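Local coordinates for protein Drep2 (Drosophila melanogaster, PDB 4D2K) that probably takes part in apoptotic DNA fragmentation, its N-terminal CIDE domain, the part described here, associating with itself in higher-order assemblies, at residues G8-N20 with F66-L78. Numbering follows the deposited sequence.
Sequences GKRPLKIWDSWRN and FRTLANNTVLLLL
Arg10 lays one face of its guanidinium over Phe66 CE2, the two planes 40° apart, and donates from NH1 to Arg67 O (3.2 Å), which lies near the guanidinium plane. The chain bends at chi3 (68°) and brings the charged group to this carbonyl, with Leu69 O also near its edge; carbonyl oxygens suit a cation. With an alanine in place of Arg10, the carbonyl of Arg67 would probably lose this donor, and Phe66 the guanidinium lying against it. With CG beside the backbone N (chi1 -63°), Leu12 carries CD1 against Phe66 CE1 at 3.5 Å, a branched aliphatic fitting the buried ring, which also packs on Phe30 and Leu33 of helix 30-40. On the other face of the sheet, Val74 CG1 sits over the six-membered ring of Trp15, 3.4 Å from its centroid, a CH-pi contact that suits a compact methyl; Arg22 adds a cation-pi contact to the same indole. Lys13, extended beyond CG, passes Asn72 OD1 with CG and CE, and its NZ reaches the backbone O of Asn72 through a water. Strands 10-16 and 74-78 pair in parallel: Lys13 N donates to Thr73 O (3.0 Å), Lys13 O accepts from Leu75 N. Pairing of first and last strands at the centre of a mixed sheet is the hallmark of the ubiquitin-like fold of CIDE-N domains.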
loop_
_atom_site.group_PDB
_atom_site.type_symbol
_atom_site.label_atom_id
_atom_site.label_comp_id
_atom_site.label_asym_id
_atom_site.label_seq_id
_atom_site.Cartn_x
_atom_site.Cartn_y
_atom_site.Cartn_z
ATOM N N GLY A 8 3.040 -5.580 16.113
ATOM C CA GLY A 8 1.606 -5.751 15.974
ATOM C C GLY A 8 0.918 -4.905 14.913
ATOM O O GLY A 8 1.505 -4.594 13.877
ATOM N N LYS A 9 -0.297 -4.456 15.205
ATOM C CA LYS A 9 -1.049 -3.683 14.228
ATOM C C LYS A 9 -0.524 -2.252 14.183
ATOM O O LYS A 9 -0.288 -1.643 15.227
ATOM C CB LYS A 9 -2.540 -3.686 14.583
ATOM C CG LYS A 9 -3.180 -5.074 14.754
ATOM C CD LYS A 9 -3.426 -5.828 13.459
ATOM C CE LYS A 9 -4.015 -7.199 13.784
ATOM N NZ LYS A 9 -4.529 -7.938 12.599
ATOM N N ARG A 10 -0.388 -1.691 12.987
ATOM C CA ARG A 10 0.163 -0.339 12.860
ATOM C C ARG A 10 -0.662 0.415 11.815
ATOM O O ARG A 10 -1.154 -0.196 10.867
ATOM C CB ARG A 10 1.651 -0.398 12.458
ATOM C CG ARG A 10 1.878 -0.885 11.024
ATOM C CD ARG A 10 3.314 -1.285 10.717
ATOM N NE ARG A 10 3.707 -2.494 11.447
ATOM C CZ ARG A 10 4.964 -2.909 11.585
ATOM N NH1 ARG A 10 5.948 -2.219 11.031
ATOM N NH2 ARG A 10 5.231 -4.018 12.262
ATOM N N PRO A 11 -0.773 1.742 11.948
ATOM C CA PRO A 11 -1.485 2.533 10.936
ATOM C C PRO A 11 -0.576 2.768 9.750
ATOM O O PRO A 11 0.621 2.955 9.964
ATOM C CB PRO A 11 -1.790 3.847 11.651
ATOM C CG PRO A 11 -0.721 3.952 12.712
ATOM C CD PRO A 11 -0.367 2.547 13.112
ATOM N N LEU A 12 -1.123 2.702 8.534
ATOM C CA LEU A 12 -0.406 3.037 7.306
ATOM C C LEU A 12 -1.397 3.779 6.417
ATOM O O LEU A 12 -2.614 3.607 6.592
ATOM C CB LEU A 12 0.125 1.776 6.604
ATOM C CG LEU A 12 1.161 0.945 7.378
ATOM C CD1 LEU A 12 1.486 -0.365 6.663
ATOM C CD2 LEU A 12 2.415 1.762 7.663
ATOM N N LYS A 13 -0.901 4.598 5.481
ATOM C CA LYS A 13 -1.787 5.313 4.555
ATOM C C LYS A 13 -1.696 4.687 3.153
ATOM O O LYS A 13 -0.604 4.476 2.621
ATOM C CB LYS A 13 -1.441 6.810 4.508
ATOM C CG LYS A 13 -1.756 7.589 5.828
ATOM C CD LYS A 13 -1.093 8.997 5.821
ATOM C CE LYS A 13 -1.417 9.836 7.089
ATOM N NZ LYS A 13 -0.724 11.179 7.106
ATOM N N ILE A 14 -2.837 4.424 2.533
ATOM C CA ILE A 14 -2.831 3.747 1.258
ATOM C C ILE A 14 -3.642 4.584 0.281
ATOM O O ILE A 14 -4.834 4.844 0.461
ATOM C CB ILE A 14 -3.352 2.278 1.373
ATOM C CG1 ILE A 14 -3.154 1.528 0.056
ATOM C CG2 ILE A 14 -4.818 2.216 1.760
ATOM C CD1 ILE A 14 -1.731 1.046 -0.175
ATOM N N TRP A 15 -2.936 5.091 -0.721
ATOM C CA TRP A 15 -3.529 5.982 -1.696
ATOM C C TRP A 15 -3.507 5.319 -3.080
ATOM O O TRP A 15 -2.628 4.491 -3.369
ATOM C CB TRP A 15 -2.743 7.290 -1.742
ATOM C CG TRP A 15 -2.708 8.079 -0.473
ATOM C CD1 TRP A 15 -3.273 7.747 0.713
ATOM C CD2 TRP A 15 -2.036 9.327 -0.262
ATOM N NE1 TRP A 15 -3.016 8.717 1.649
ATOM C CE2 TRP A 15 -2.256 9.698 1.074
ATOM C CE3 TRP A 15 -1.268 10.164 -1.074
ATOM C CZ2 TRP A 15 -1.737 10.886 1.620
ATOM C CZ3 TRP A 15 -0.745 11.341 -0.523
ATOM C CH2 TRP A 15 -0.983 11.684 0.805
ATOM N N ASP A 16 -4.385 5.756 -3.982
ATOM C CA ASP A 16 -4.395 5.135 -5.303
ATOM C C ASP A 16 -3.260 5.750 -6.105
ATOM O O ASP A 16 -2.604 6.682 -5.624
ATOM C CB ASP A 16 -5.757 5.280 -5.995
ATOM C CG ASP A 16 -6.139 6.720 -6.297
ATOM O OD1 ASP A 16 -5.278 7.600 -6.500
ATOM O OD2 ASP A 16 -7.347 6.982 -6.295
ATOM N N SER A 17 -3.011 5.197 -7.289
ATOM C CA SER A 17 -1.905 5.612 -8.159
ATOM C C SER A 17 -1.907 7.105 -8.445
ATOM O O SER A 17 -0.850 7.692 -8.579
ATOM C CB SER A 17 -1.911 4.819 -9.464
ATOM O OG SER A 17 -3.108 5.009 -10.193
ATOM N N TRP A 18 -3.085 7.715 -8.495
ATOM C CA TRP A 18 -3.211 9.144 -8.816
ATOM C C TRP A 18 -3.169 10.038 -7.578
ATOM O O TRP A 18 -3.247 11.258 -7.702
ATOM C CB TRP A 18 -4.544 9.426 -9.527
ATOM C CG TRP A 18 -4.686 8.852 -10.888
ATOM C CD1 TRP A 18 -5.331 7.700 -11.223
ATOM C CD2 TRP A 18 -4.187 9.408 -12.110
ATOM N NE1 TRP A 18 -5.256 7.498 -12.579
ATOM C CE2 TRP A 18 -4.559 8.532 -13.146
ATOM C CE3 TRP A 18 -3.459 10.560 -12.428
ATOM C CZ2 TRP A 18 -4.228 8.768 -14.478
ATOM C CZ3 TRP A 18 -3.130 10.794 -13.752
ATOM C CH2 TRP A 18 -3.515 9.902 -14.760
ATOM N N ARG A 19 -3.044 9.439 -6.392
ATOM C CA ARG A 19 -3.057 10.187 -5.122
ATOM C C ARG A 19 -4.404 10.908 -4.942
ATOM O O ARG A 19 -4.476 11.988 -4.357
ATOM C CB ARG A 19 -1.882 11.176 -5.026
ATOM C CG ARG A 19 -0.500 10.549 -5.221
ATOM C CD ARG A 19 0.590 11.628 -5.214
ATOM N NE ARG A 19 1.933 11.063 -5.087
ATOM C CZ ARG A 19 2.676 10.613 -6.099
ATOM N NH1 ARG A 19 2.237 10.701 -7.348
ATOM N NH2 ARG A 19 3.886 10.110 -5.857
ATOM N N ASN A 20 -5.462 10.267 -5.438
ATOM C CA ASN A 20 -6.826 10.764 -5.370
ATOM C C ASN A 20 -7.613 10.137 -4.206
ATOM O O ASN A 20 -7.971 10.812 -3.242
ATOM C CB ASN A 20 -7.513 10.490 -6.718
ATOM C CG ASN A 20 -8.917 11.059 -6.794
ATOM O OD1 ASN A 20 -9.860 10.362 -7.181
ATOM N ND2 ASN A 20 -9.067 12.322 -6.419
ATOM N N PHE A 66 8.471 -4.489 4.774
ATOM C CA PHE A 66 7.231 -3.986 5.330
ATOM C C PHE A 66 7.418 -3.638 6.802
ATOM O O PHE A 66 7.005 -2.566 7.251
ATOM C CB PHE A 66 6.098 -5.013 5.165
ATOM C CG PHE A 66 4.919 -4.730 6.047
ATOM C CD1 PHE A 66 3.895 -3.910 5.609
ATOM C CD2 PHE A 66 4.854 -5.256 7.338
ATOM C CE1 PHE A 66 2.816 -3.613 6.436
ATOM C CE2 PHE A 66 3.791 -4.960 8.174
ATOM C CZ PHE A 66 2.763 -4.134 7.722
ATOM N N ARG A 67 8.084 -4.520 7.539
ATOM C CA ARG A 67 8.243 -4.305 8.971
ATOM C C ARG A 67 9.141 -3.152 9.226
ATOM O O ARG A 67 9.063 -2.561 10.316
ATOM C CB ARG A 67 8.798 -5.541 9.692
ATOM C CG ARG A 67 7.779 -6.650 9.862
ATOM C CD ARG A 67 8.287 -7.768 10.767
ATOM N NE ARG A 67 9.262 -8.617 10.083
ATOM C CZ ARG A 67 8.932 -9.532 9.173
ATOM N NH1 ARG A 67 7.661 -9.701 8.839
ATOM N NH2 ARG A 67 9.865 -10.277 8.592
ATOM N N THR A 68 9.942 -2.753 8.227
ATOM C CA THR A 68 10.739 -1.536 8.510
ATOM C C THR A 68 9.961 -0.217 8.375
ATOM O O THR A 68 10.502 0.840 8.670
ATOM C CB THR A 68 11.947 -1.394 7.595
ATOM O OG1 THR A 68 11.540 -0.928 6.294
ATOM C CG2 THR A 68 12.730 -2.701 7.553
ATOM N N LEU A 69 8.734 -0.257 7.851
ATOM C CA LEU A 69 7.957 0.975 7.611
ATOM C C LEU A 69 7.481 1.690 8.886
ATOM O O LEU A 69 6.887 1.060 9.754
ATOM C CB LEU A 69 6.716 0.662 6.755
ATOM C CG LEU A 69 6.992 0.101 5.368
ATOM C CD1 LEU A 69 5.688 -0.137 4.594
ATOM C CD2 LEU A 69 7.950 1.027 4.605
ATOM N N ALA A 70 7.673 3.008 8.960
ATOM C CA ALA A 70 7.165 3.805 10.075
ATOM C C ALA A 70 5.645 3.931 10.003
ATOM O O ALA A 70 5.064 3.892 8.899
ATOM C CB ALA A 70 7.795 5.201 10.071
ATOM N N ASN A 71 5.014 4.108 11.168
ATOM C CA ASN A 71 3.578 4.381 11.252
ATOM C C ASN A 71 3.178 5.480 10.293
ATOM O O ASN A 71 3.869 6.496 10.211
ATOM C CB ASN A 71 3.171 4.839 12.650
ATOM C CG ASN A 71 3.146 3.720 13.655
ATOM O OD1 ASN A 71 3.468 2.574 13.349
ATOM N ND2 ASN A 71 2.718 4.044 14.868
ATOM N N ASN A 72 2.066 5.276 9.596
ATOM C CA ASN A 72 1.517 6.262 8.684
ATOM C C ASN A 72 2.453 6.683 7.545
ATOM O O ASN A 72 2.316 7.771 6.984
ATOM C CB ASN A 72 1.039 7.483 9.473
ATOM C CG ASN A 72 -0.340 7.265 10.082
ATOM O OD1 ASN A 72 -1.272 6.838 9.385
ATOM N ND2 ASN A 72 -0.486 7.559 11.371
ATOM N N THR A 73 3.383 5.796 7.201
ATOM C CA THR A 73 4.063 5.868 5.912
ATOM C C THR A 73 2.995 5.855 4.808
ATOM O O THR A 73 2.047 5.054 4.868
ATOM C CB THR A 73 5.042 4.680 5.697
ATOM O OG1 THR A 73 6.081 4.723 6.680
ATOM C CG2 THR A 73 5.657 4.717 4.316
ATOM N N VAL A 74 3.132 6.767 3.845
ATOM C CA VAL A 74 2.208 6.847 2.709
ATOM C C VAL A 74 2.638 5.897 1.584
ATOM O O VAL A 74 3.747 5.998 1.073
ATOM C CB VAL A 74 2.116 8.281 2.145
ATOM C CG1 VAL A 74 1.019 8.362 1.068
ATOM C CG2 VAL A 74 1.855 9.274 3.258
ATOM N N LEU A 75 1.756 4.972 1.232
ATOM C CA LEU A 75 1.984 3.961 0.204
ATOM C C LEU A 75 0.984 4.142 -0.942
ATOM O O LEU A 75 -0.114 4.646 -0.729
ATOM C CB LEU A 75 1.850 2.551 0.790
ATOM C CG LEU A 75 2.773 2.150 1.943
ATOM C CD1 LEU A 75 2.393 0.774 2.518
ATOM C CD2 LEU A 75 4.231 2.165 1.469
ATOM N N LEU A 76 1.366 3.770 -2.160
ATOM C CA LEU A 76 0.415 3.753 -3.264
ATOM C C LEU A 76 0.164 2.309 -3.640
ATOM O O LEU A 76 1.080 1.481 -3.682
ATOM C CB LEU A 76 0.924 4.525 -4.493
ATOM C CG LEU A 76 1.417 5.969 -4.361
ATOM C CD1 LEU A 76 1.680 6.556 -5.740
ATOM C CD2 LEU A 76 0.448 6.843 -3.580
ATOM N N LEU A 77 -1.086 2.018 -3.940
ATOM C CA LEU A 77 -1.428 0.727 -4.468
ATOM C C LEU A 77 -1.535 0.912 -5.983
ATOM O O LEU A 77 -2.268 1.764 -6.439
ATOM C CB LEU A 77 -2.730 0.236 -3.845
ATOM C CG LEU A 77 -3.151 -1.221 -3.959
ATOM C CD1 LEU A 77 -4.084 -1.546 -2.818
ATOM C CD2 LEU A 77 -3.870 -1.422 -5.264
ATOM N N LEU A 78 -0.778 0.137 -6.748
ATOM C CA LEU A 78 -0.803 0.192 -8.212
ATOM C C LEU A 78 -1.458 -1.050 -8.767
ATOM O O LEU A 78 -1.050 -2.172 -8.439
ATOM C CB LEU A 78 0.615 0.277 -8.792
ATOM C CG LEU A 78 1.510 1.395 -8.267
ATOM C CD1 LEU A 78 2.889 1.322 -8.892
ATOM C CD2 LEU A 78 0.867 2.741 -8.515
HETATM O O HOH W 1 1.790 10.567 7.428
#